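Alpha-L-rhamnosidase (Aspergillus terreus, PDB 6GSZ) probably hydrolyses terminal non-reducing alpha-L-rhamnose residues from alpha-L-rhamnosides, as a calcium-binding, N-glycosylated fungal glycosidase. Local coordinates at residues Ser609-Met612 with Leu613-Ser617. Residues are numbered along the deposited sequence; the frame is centred on the assembly and turned at random.
Sequences STDM and LANIS. With NAG (2-acetamido-2-deoxy-beta-D-glucopyranose), chain C.
Asp611 and Asn615 lie one helical turn apart on helix 598-619 and reach the same sugar at neighbouring ring positions, C1 and the N2 substituent of C2. Asn615 carries it covalently: its amide ND2 is bonded to C1 of the N-acetylglucosamine (1.4 Å). Asp611 probably helps fix its orientation, since the acetamido N2 of the sugar donates to Asp611 OD2 at 2.9 Å with an N-H...O angle of 156°. Two torsions account for this: Asp611 sends CG anti to its own N (chi1 -171°), whereas Asn615 has CG anti to its carbonyl carbon (chi1 -71°), which brings both side chains to one sugar. These two form the partly exposed edge; beside them the acetamide methyl C8 lies 3.9 Å from CG of the buried Met612.

The rest of the helix is buried and more tightly packed. Ile616 N hydrogen-bonds Met612 O (2.8 Å), as Leu613 N, Ala614 N and Asn615 N do Ser609 O, Thr610 O and Asp611 O, and Ile616 CG1 lies 3.2 Å from Met612 O. Leu613 O receives two donors from opposite faces of its carbonyl plane, Ser617 N and Ser617 OG, the latter at 2.7 Å. Helices 545-562, 530-542 and 623-644 cover it, with Leu613 and Ile616 on Tyr552, Met612 on Trp536 and Ala614 on Tyr629.

Regular i to i+4 bonding marks a largely buried helix of the six-hairpin (alpha/alpha) glycosidase domain, N-glycosylated at the Asn-X-Ser sequon Asn615-Ile616-Ser617.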
ATOM      1  N   SER A 609       5.505  21.024  -7.475  1.00 11.23           N
ATOM      2  CA  SER A 609       4.629  20.373  -8.446  1.00 11.25           C
ATOM      3  C   SER A 609       4.863  20.866  -9.881  1.00 10.89           C
ATOM      4  O   SER A 609       4.730  20.094 -10.839  1.00 11.57           O
ATOM      5  CB  SER A 609       3.194  20.561  -8.037  1.00 11.63           C
ATOM      6  OG  SER A 609       2.799  19.548  -7.115  1.00 12.74           O
ATOM      7  N   THR A 610       5.124  22.180 -10.017  1.00 11.67           N
ATOM      8  CA  THR A 610       5.363  22.729 -11.341  1.00 11.67           C
ATOM      9  C   THR A 610       6.639  22.130 -11.952  1.00 11.31           C
ATOM     10  O   THR A 610       6.658  21.807 -13.163  1.00 12.30           O
ATOM     11  CB  THR A 610       5.404  24.277 -11.294  1.00 11.26           C
ATOM     12  OG1 THR A 610       4.205  24.731 -10.642  1.00 12.64           O
ATOM     13  CG2 THR A 610       5.543  24.895 -12.671  1.00 13.69           C
ATOM     14  N   ASP A 611       7.656  21.959 -11.092  1.00 11.67           N
ATOM     15  CA  ASP A 611       8.934  21.378 -11.496  1.00 12.25           C
ATOM     16  C   ASP A 611       8.736  19.902 -11.906  1.00 12.14           C
ATOM     17  O   ASP A 611       9.151  19.443 -12.993  1.00 13.14           O
ATOM     18  CB  ASP A 611       9.893  21.475 -10.327  1.00 13.79           C
ATOM     19  CG  ASP A 611      11.333  21.117 -10.618  1.00 17.67           C
ATOM     20  OD1 ASP A 611      11.797  21.421 -11.719  1.00 22.67           O
ATOM     21  OD2 ASP A 611      11.982  20.599  -9.691  1.00 21.31           O
ATOM     22  N   MET A 612       7.994  19.158 -11.061  1.00 11.95           N
ATOM     23  CA  MET A 612       7.722  17.754 -11.361  1.00 12.15           C
ATOM     24  C   MET A 612       6.937  17.645 -12.668  1.00 11.69           C
ATOM     25  O   MET A 612       7.211  16.738 -13.499  1.00 13.09           O
ATOM     26  CB  MET A 612       6.951  17.045 -10.248  1.00 11.32           C
ATOM     27  CG  MET A 612       7.794  16.715  -9.013  1.00 12.24           C
ATOM     28  SD  MET A 612       6.893  15.733  -7.804  1.00 13.09           S
ATOM     29  CE  MET A 612       5.663  16.867  -7.162  1.00 13.46           C
ATOM     30  N   LEU A 613       5.963  18.537 -12.867  1.00 11.33           N
ATOM     31  CA  LEU A 613       5.138  18.469 -14.079  1.00 12.47           C
ATOM     32  C   LEU A 613       5.975  18.805 -15.343  1.00 12.86           C
ATOM     33  O   LEU A 613       5.788  18.179 -16.374  1.00 12.63           O
ATOM     34  CB  LEU A 613       3.897  19.362 -13.922  1.00 13.48           C
ATOM     35  CG  LEU A 613       2.908  19.311 -15.101  1.00 13.62           C
ATOM     36  CD1 LEU A 613       2.367  17.893 -15.331  1.00 13.82           C
ATOM     37  CD2 LEU A 613       1.784  20.297 -14.832  1.00 13.98           C
ATOM     38  N   ALA A 614       6.888  19.778 -15.249  1.00 12.45           N
ATOM     39  CA  ALA A 614       7.836  20.061 -16.335  1.00 13.40           C
ATOM     40  C   ALA A 614       8.612  18.784 -16.673  1.00 11.41           C
ATOM     41  O   ALA A 614       8.739  18.436 -17.841  1.00 12.74           O
ATOM     42  CB  ALA A 614       8.778  21.183 -15.970  1.00 13.50           C
ATOM     43  N   ASN A 615       9.135  18.112 -15.638  1.00 12.15           N
ATOM     44  CA  ASN A 615       9.994  16.958 -15.813  1.00 13.80           C
ATOM     45  C   ASN A 615       9.211  15.780 -16.386  1.00 12.68           C
ATOM     46  O   ASN A 615       9.694  15.083 -17.287  1.00 13.95           O
ATOM     47  CB  ASN A 615      10.749  16.630 -14.532  1.00 13.90           C
ATOM     48  CG  ASN A 615      11.810  17.668 -14.235  1.00 16.84           C
ATOM     49  OD1 ASN A 615      11.877  18.738 -14.883  1.00 18.21           O
ATOM     50  ND2 ASN A 615      12.628  17.374 -13.245  1.00 18.42           N
ATOM     51  N   ILE A 616       7.982  15.575 -15.881  1.00 12.65           N
ATOM     52  CA  ILE A 616       7.133  14.506 -16.429  1.00 12.74           C
ATOM     53  C   ILE A 616       6.821  14.793 -17.898  1.00 11.45           C
ATOM     54  O   ILE A 616       6.839  13.891 -18.746  1.00 12.86           O
ATOM     55  CB  ILE A 616       5.833  14.381 -15.594  1.00 14.27           C
ATOM     56  CG1 ILE A 616       6.123  13.841 -14.199  1.00 15.41           C
ATOM     57  CG2 ILE A 616       4.817  13.568 -16.349  1.00 17.10           C
ATOM     58  CD1 ILE A 616       4.930  14.097 -13.274  1.00 18.34           C
ATOM     59  N   SER A 617       6.543  16.080 -18.193  1.00 11.84           N
ATOM     60  CA  SER A 617       6.264  16.485 -19.575  1.00 12.52           C
ATOM     61  C   SER A 617       7.461  16.111 -20.473  1.00 13.35           C
ATOM     62  O   SER A 617       7.269  15.562 -21.536  1.00 14.09           O
ATOM     63  CB  SER A 617       5.927  17.987 -19.651  1.00 11.58           C
ATOM     64  OG  SER A 617       4.757  18.263 -18.892  1.00 12.67           O
TER
HETATM   65  C1  NAG C   1      13.642  18.316 -12.857  1.00 18.97           C
HETATM   66  C2  NAG C   1      14.161  17.989 -11.469  1.00 19.08           C
HETATM   67  C3  NAG C   1      15.276  18.974 -11.080  1.00 22.42           C
HETATM   68  C4  NAG C   1      16.324  19.028 -12.173  1.00 25.58           C
HETATM   69  C5  NAG C   1      15.672  19.288 -13.525  1.00 25.94           C
HETATM   70  C6  NAG C   1      16.668  19.271 -14.682  1.00 29.14           C
HETATM   71  C7  NAG C   1      12.770  17.010  -9.722  1.00 24.86           C
HETATM   72  C8  NAG C   1      11.612  17.258  -8.796  1.00 26.30           C
HETATM   73  N2  NAG C   1      13.089  18.023 -10.522  1.00 18.94           N
HETATM   74  O3  NAG C   1      15.860  18.542  -9.850  1.00 25.44           O
HETATM   75  O4  NAG C   1      17.181  20.145 -11.861  1.00 29.57           O
HETATM   76  O5  NAG C   1      14.698  18.261 -13.763  1.00 21.63           O
HETATM   77  O6  NAG C   1      17.340  17.989 -14.783  1.00 32.73           O
HETATM   78  O7  NAG C   1      13.347  15.944  -9.761  1.00 30.76           O